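Local coordinates for protein transcriptional regulator (Bacillus halodurans, PDB 1Z4E) that is named a transcriptional regulator but has the GNAT fold and probably transfers acyl groups, as acetyltransferases of that family do, at residues A[37-40]-A[41-44]; A[132-135]-A[136-140]. All coordinates share one frame; numbering follows the deposited sequence.

Contact 1: A[37-40]-A[41-44]; sequences PLPV and SYVR
Pro39 and Tyr42 meet where the chain 37-40 runs into helix 40-51 of the GNAT fold, with Pro39 O and Val40 O accepting N-H groups of the following turn. Tyr42 N gives its hydrogen to Pro39 O at 3.1 Å; the bond is bent (142° at the hydrogen) and the donor sits above the carbonyl plane. From Val40 O the spacing is that of an alpha helix: Arg44 N reaches it at 2.8 Å, an almost straight bond of 164°. The side chain of Tyr42 runs alongside the Pro39 ring, with its CG anti to its own carbonyl carbon (chi1 -73°). Pro39 CD therefore meets the ring edge, close to the ring plane, 3.7 Å from Tyr42 CD2. Farther out, Tyr42 OH is hydrogen-bonded to both Glu32 OE1 and Arg33 N, while the ring also packs on Val19 of helix 15-24. A phenylalanine here would probably keep the proline contact but leave the Glu32 carboxylate and the Arg33 N-H without their hydroxyl partner. Ser41 OG makes a weak hydrogen bond to Gln81 O of the second subunit, against which Tyr42 also packs. On the exposed flank the extended Arg44 chain lies beside Val40, whose CG2 covers one guanidinium face, off-centre, 3.8 Å from Arg44 NH1.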
ATOM      1  N   PRO A  37     -18.666  23.448   8.345  1.00 16.95           N
ATOM      2  CA  PRO A  37     -17.964  23.038   7.123  1.00 16.95           C
ATOM      3  C   PRO A  37     -16.990  21.878   7.348  1.00 16.95           C
ATOM      4  O   PRO A  37     -16.559  21.621   8.469  1.00 16.95           O
ATOM      5  CB  PRO A  37     -17.251  24.316   6.698  1.00 27.47           C
ATOM      6  CG  PRO A  37     -16.925  24.951   8.024  1.00 27.47           C
ATOM      7  CD  PRO A  37     -18.223  24.785   8.776  1.00 27.47           C
ATOM      8  N   LEU A  38     -16.653  21.181   6.270  1.00 14.67           N
ATOM      9  CA  LEU A  38     -15.725  20.053   6.341  1.00 14.67           C
ATOM     10  C   LEU A  38     -14.313  20.524   6.699  1.00 14.67           C
ATOM     11  O   LEU A  38     -13.879  21.595   6.262  1.00 14.67           O
ATOM     12  CB  LEU A  38     -15.682  19.328   4.989  1.00 16.75           C
ATOM     13  CG  LEU A  38     -16.985  18.718   4.457  1.00 16.75           C
ATOM     14  CD1 LEU A  38     -16.797  18.290   3.004  1.00 16.75           C
ATOM     15  CD2 LEU A  38     -17.384  17.525   5.322  1.00 16.75           C
ATOM     16  N   PRO A  39     -13.581  19.735   7.507  1.00 18.12           N
ATOM     17  CA  PRO A  39     -12.215  20.110   7.889  1.00 18.04           C
ATOM     18  C   PRO A  39     -11.356  20.218   6.629  1.00 18.70           C
ATOM     19  O   PRO A  39     -11.424  19.352   5.752  1.00 16.39           O
ATOM     20  CB  PRO A  39     -11.780  18.955   8.790  1.00 18.25           C
ATOM     21  CG  PRO A  39     -13.072  18.521   9.425  1.00 18.34           C
ATOM     22  CD  PRO A  39     -14.027  18.542   8.250  1.00 17.85           C
ATOM     23  N   VAL A  40     -10.545  21.265   6.535  1.00 14.05           N
ATOM     24  CA  VAL A  40      -9.725  21.463   5.346  1.00 16.58           C
ATOM     25  C   VAL A  40      -8.752  20.322   5.072  1.00 15.99           C
ATOM     26  O   VAL A  40      -8.340  20.118   3.930  1.00 17.15           O
ATOM     27  CB  VAL A  40      -8.937  22.791   5.417  1.00 29.45           C
ATOM     28  CG1 VAL A  40      -9.914  23.960   5.473  1.00 30.93           C
ATOM     29  CG2 VAL A  40      -8.018  22.794   6.628  1.00 35.19           C
ATOM     30  N   SER A  41      -8.391  19.577   6.108  1.00 18.91           N
ATOM     31  CA  SER A  41      -7.469  18.456   5.939  1.00 16.89           C
ATOM     32  C   SER A  41      -8.015  17.456   4.913  1.00 18.35           C
ATOM     33  O   SER A  41      -7.252  16.885   4.135  1.00 16.04           O
ATOM     34  CB  SER A  41      -7.235  17.754   7.280  1.00 21.53           C
ATOM     35  OG  SER A  41      -8.441  17.226   7.798  1.00 25.40           O
ATOM     36  N   TYR A  42      -9.330  17.245   4.907  1.00 15.96           N
ATOM     37  CA  TYR A  42      -9.944  16.323   3.945  1.00 17.36           C
ATOM     38  C   TYR A  42      -9.873  16.934   2.551  1.00 17.87           C
ATOM     39  O   TYR A  42      -9.688  16.231   1.554  1.00 17.53           O
ATOM     40  CB  TYR A  42     -11.416  16.057   4.287  1.00 15.89           C
ATOM     41  CG  TYR A  42     -11.648  15.172   5.494  1.00 16.42           C
ATOM     42  CD1 TYR A  42     -11.304  13.822   5.472  1.00 16.37           C
ATOM     43  CD2 TYR A  42     -12.219  15.688   6.658  1.00 15.93           C
ATOM     44  CE1 TYR A  42     -11.525  13.005   6.581  1.00 14.25           C
ATOM     45  CE2 TYR A  42     -12.440  14.884   7.774  1.00 13.40           C
ATOM     46  CZ  TYR A  42     -12.092  13.543   7.730  1.00 15.48           C
ATOM     47  OH  TYR A  42     -12.315  12.751   8.831  1.00 19.35           O
ATOM     48  N   VAL A  43     -10.026  18.253   2.483  1.00 18.39           N
ATOM     49  CA  VAL A  43      -9.982  18.954   1.206  1.00 17.69           C
ATOM     50  C   VAL A  43      -8.592  18.898   0.588  1.00 18.55           C
ATOM     51  O   VAL A  43      -8.452  18.650  -0.607  1.00 15.37           O
ATOM     52  CB  VAL A  43     -10.388  20.430   1.358  1.00 17.64           C
ATOM     53  CG1 VAL A  43     -10.272  21.140   0.007  1.00 21.75           C
ATOM     54  CG2 VAL A  43     -11.813  20.521   1.883  1.00 17.34           C
ATOM     55  N   ARG A  44      -7.567  19.141   1.397  1.00 12.03           N
ATOM     56  CA  ARG A  44      -6.196  19.092   0.899  1.00 16.16           C
ATOM     57  C   ARG A  44      -5.861  17.698   0.378  1.00 16.64           C
ATOM     58  O   ARG A  44      -5.182  17.550  -0.638  1.00 15.79           O
ATOM     59  CB  ARG A  44      -5.216  19.484   2.010  1.00 29.46           C
ATOM     60  CG  ARG A  44      -5.226  20.976   2.292  1.00 31.29           C
ATOM     61  CD  ARG A  44      -4.490  21.339   3.573  1.00 34.94           C
ATOM     62  NE  ARG A  44      -4.579  22.775   3.835  1.00 43.32           N
ATOM     63  CZ  ARG A  44      -4.472  23.322   5.042  1.00 45.22           C
ATOM     64  NH1 ARG A  44      -4.272  22.552   6.101  1.00 52.32           N
ATOM     65  NH2 ARG A  44      -4.571  24.638   5.190  1.00 44.85           N
TER

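Contact 2: A[132-135]-A[136-140]; sequences DALR and FYEQL
Phe136, Tyr137, Glu138 and Gln139 each send their backbone N-H back four residues, to the carbonyls of Asp132, Ala133, Leu134 and Arg135: four successive alpha-helical bonds that build helix 133-140. A salt bridge ties Asp132 to Arg135, three residues on. Arg135 NH1 donates to Asp132 OD1 at 2.9 Å; the oxygen lies close to the guanidinium plane, while the nitrogen comes to the anti side of the carboxylate, well out of the carboxylate plane. The arginine chain bends at chi3 (-43°) to turn its head back toward the aspartate. The backbone bonds are nearly uniform in length. Glu138 N lies 3.0 Å from Leu134 O. The bond from Tyr137 N to Ala133 O measures 3.1 Å.

Beyond these bonds lie contacts one turn apart. On the exposed flank Gln139 runs beside Arg135, its NE2 3.4 Å from Arg135 CG, with the amide and guanidinium planes 61° apart. Leu134 and Glu138 cross at a slant, Leu134 CG lying 3.8 Å from Glu138 CD. On the inner side the Phe136 ring points its edge at the face of Tyr137, with Phe136 CD2 3.4 Å above the centre of that ring. Tyr137 CD2 also comes within 3.1 Å of Ala133 O. This apolar side lies across the core elements: Phe136 and Leu140 touch Val107 of helix 102-116, and Ala133 and Tyr137 rest on Thr126 of strand 119-127. Leu134 and Tyr137 pack on Leu149 of the second subunit.

The chemistry is that of an amphipathic helix, charged and amide groups turned outward and aromatic rings inward; the charge of the Asp132 carboxylate is probably balanced chiefly by Arg135.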
ATOM      1  N   ASP A 132     -16.344  -9.730  10.003  1.00 26.91           N
ATOM      2  CA  ASP A 132     -16.790 -10.185   8.687  1.00 25.18           C
ATOM      3  C   ASP A 132     -15.958  -9.762   7.477  1.00 21.89           C
ATOM      4  O   ASP A 132     -16.174 -10.261   6.372  1.00 18.15           O
ATOM      5  CB  ASP A 132     -18.244  -9.753   8.459  1.00 34.70           C
ATOM      6  CG  ASP A 132     -19.156 -10.141   9.613  1.00 36.44           C
ATOM      7  OD1 ASP A 132     -19.020 -11.269  10.135  1.00 39.57           O
ATOM      8  OD2 ASP A 132     -20.018  -9.321   9.993  1.00 38.82           O
ATOM      9  N   ALA A 133     -15.009  -8.856   7.672  1.00 24.32           N
ATOM     10  CA  ALA A 133     -14.201  -8.384   6.551  1.00 23.42           C
ATOM     11  C   ALA A 133     -13.373  -9.485   5.900  1.00 21.57           C
ATOM     12  O   ALA A 133     -13.396  -9.637   4.679  1.00 23.41           O
ATOM     13  CB  ALA A 133     -13.291  -7.232   7.001  1.00 24.50           C
ATOM     14  N   LEU A 134     -12.647 -10.256   6.708  1.00 18.53           N
ATOM     15  CA  LEU A 134     -11.808 -11.318   6.170  1.00 19.79           C
ATOM     16  C   LEU A 134     -12.603 -12.250   5.260  1.00 16.11           C
ATOM     17  O   LEU A 134     -12.166 -12.579   4.152  1.00 12.06           O
ATOM     18  CB  LEU A 134     -11.167 -12.118   7.305  1.00 25.57           C
ATOM     19  CG  LEU A 134     -10.241 -13.251   6.867  1.00 23.96           C
ATOM     20  CD1 LEU A 134      -9.155 -12.712   5.950  1.00 26.46           C
ATOM     21  CD2 LEU A 134      -9.626 -13.915   8.099  1.00 30.47           C
ATOM     22  N   ARG A 135     -13.775 -12.660   5.738  1.00 17.13           N
ATOM     23  CA  ARG A 135     -14.671 -13.545   4.997  1.00 16.15           C
ATOM     24  C   ARG A 135     -15.099 -12.912   3.665  1.00 15.54           C
ATOM     25  O   ARG A 135     -15.136 -13.576   2.627  1.00 14.54           O
ATOM     26  CB  ARG A 135     -15.904 -13.839   5.857  1.00 30.97           C
ATOM     27  CG  ARG A 135     -16.859 -14.850   5.271  1.00 33.21           C
ATOM     28  CD  ARG A 135     -17.941 -15.235   6.283  1.00 37.21           C
ATOM     29  NE  ARG A 135     -17.384 -15.443   7.617  1.00 46.39           N
ATOM     30  CZ  ARG A 135     -17.489 -14.567   8.613  1.00 44.50           C
ATOM     31  NH1 ARG A 135     -18.138 -13.425   8.426  1.00 47.36           N
ATOM     32  NH2 ARG A 135     -16.934 -14.823   9.791  1.00 51.88           N
ATOM     33  N   PHE A 136     -15.438 -11.630   3.713  1.00 15.11           N
ATOM     34  CA  PHE A 136     -15.859 -10.884   2.528  1.00 16.53           C
ATOM     35  C   PHE A 136     -14.806 -10.949   1.421  1.00 15.61           C
ATOM     36  O   PHE A 136     -15.125 -11.188   0.252  1.00 12.46           O
ATOM     37  CB  PHE A 136     -16.096  -9.417   2.899  1.00 19.76           C
ATOM     38  CG  PHE A 136     -16.324  -8.513   1.711  1.00 16.26           C
ATOM     39  CD1 PHE A 136     -17.560  -8.475   1.075  1.00 23.20           C
ATOM     40  CD2 PHE A 136     -15.296  -7.705   1.230  1.00 19.00           C
ATOM     41  CE1 PHE A 136     -17.771  -7.638  -0.024  1.00 23.76           C
ATOM     42  CE2 PHE A 136     -15.496  -6.871   0.135  1.00 20.36           C
ATOM     43  CZ  PHE A 136     -16.737  -6.836  -0.494  1.00 21.41           C
ATOM     44  N   TYR A 137     -13.551 -10.726   1.790  1.00 12.37           N
ATOM     45  CA  TYR A 137     -12.466 -10.739   0.822  1.00 14.46           C
ATOM     46  C   TYR A 137     -12.053 -12.130   0.353  1.00 13.35           C
ATOM     47  O   TYR A 137     -11.669 -12.305  -0.809  1.00 16.89           O
ATOM     48  CB  TYR A 137     -11.269  -9.971   1.391  1.00 17.35           C
ATOM     49  CG  TYR A 137     -11.550  -8.490   1.436  1.00 20.07           C
ATOM     50  CD1 TYR A 137     -11.618  -7.748   0.260  1.00 22.84           C
ATOM     51  CD2 TYR A 137     -11.833  -7.843   2.645  1.00 18.32           C
ATOM     52  CE1 TYR A 137     -11.963  -6.407   0.272  1.00 23.16           C
ATOM     53  CE2 TYR A 137     -12.183  -6.491   2.669  1.00 22.87           C
ATOM     54  CZ  TYR A 137     -12.248  -5.784   1.475  1.00 20.72           C
ATOM     55  OH  TYR A 137     -12.629  -4.464   1.468  1.00 26.36           O
ATOM     56  N   GLU A 138     -12.132 -13.117   1.243  1.00 11.49           N
ATOM     57  CA  GLU A 138     -11.787 -14.478   0.873  1.00 12.06           C
ATOM     58  C   GLU A 138     -12.815 -14.966  -0.141  1.00 10.54           C
ATOM     59  O   GLU A 138     -12.480 -15.701  -1.071  1.00 14.38           O
ATOM     60  CB  GLU A 138     -11.763 -15.384   2.111  1.00 11.99           C
ATOM     61  CG  GLU A 138     -10.565 -15.122   3.004  1.00 12.25           C
ATOM     62  CD  GLU A 138     -10.547 -16.006   4.241  1.00 18.34           C
ATOM     63  OE1 GLU A 138     -11.630 -16.260   4.798  1.00 17.98           O
ATOM     64  OE2 GLU A 138      -9.449 -16.429   4.658  1.00 19.76           O
ATOM     65  N   GLN A 139     -14.061 -14.528   0.025  1.00 14.82           N
ATOM     66  CA  GLN A 139     -15.127 -14.906  -0.893  1.00 17.07           C
ATOM     67  C   GLN A 139     -14.859 -14.358  -2.296  1.00 16.42           C
ATOM     68  O   GLN A 139     -15.300 -14.939  -3.288  1.00 15.21           O
ATOM     69  CB  GLN A 139     -16.474 -14.386  -0.380  1.00 14.62           C
ATOM     70  CG  GLN A 139     -16.948 -15.068   0.896  1.00 20.67           C
ATOM     71  CD  GLN A 139     -18.150 -14.377   1.505  1.00 20.26           C
ATOM     72  OE1 GLN A 139     -18.508 -13.261   1.114  1.00 23.61           O
ATOM     73  NE2 GLN A 139     -18.776 -15.028   2.468  1.00 17.64           N
ATOM     74  N   LEU A 140     -14.141 -13.239  -2.376  1.00 16.58           N
ATOM     75  CA  LEU A 140     -13.807 -12.627  -3.666  1.00 12.42           C
ATOM     76  C   LEU A 140     -12.616 -13.340  -4.315  1.00 15.81           C
ATOM     77  O   LEU A 140     -12.394 -13.240  -5.520  1.00 13.80           O
ATOM     78  CB  LEU A 140     -13.485 -11.142  -3.482  1.00 15.09           C
ATOM     79  CG  LEU A 140     -14.704 -10.233  -3.300  1.00 16.34           C
ATOM     80  CD1 LEU A 140     -14.266  -8.843  -2.876  1.00 17.61           C
ATOM     81  CD2 LEU A 140     -15.491 -10.188  -4.612  1.00 19.81           C
TER

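Contact 1 and contact 2 are both surface contacts, each with one buried tyrosine, on opposite sides of the chain's centre, with centres about 32 Å apart and nearest atoms about 18 Å apart. They share no helix or strand: 37-44 leads from a loop into helix 40-51 and leans on helix 15-24, whereas 132-140 packs on helix 102-116 and strand 119-127. Their chemistry differs accordingly. Contact 1 joins a proline-rich loop to a helix start and holds the hydroxyl of its buried tyrosine between polar partners; contact 2 is helical nearly throughout, with a salt bridge outside and aromatic packing inside. Both also touch the second subunit, contact 1 partly through a weak polar bond, contact 2 through apolar packing.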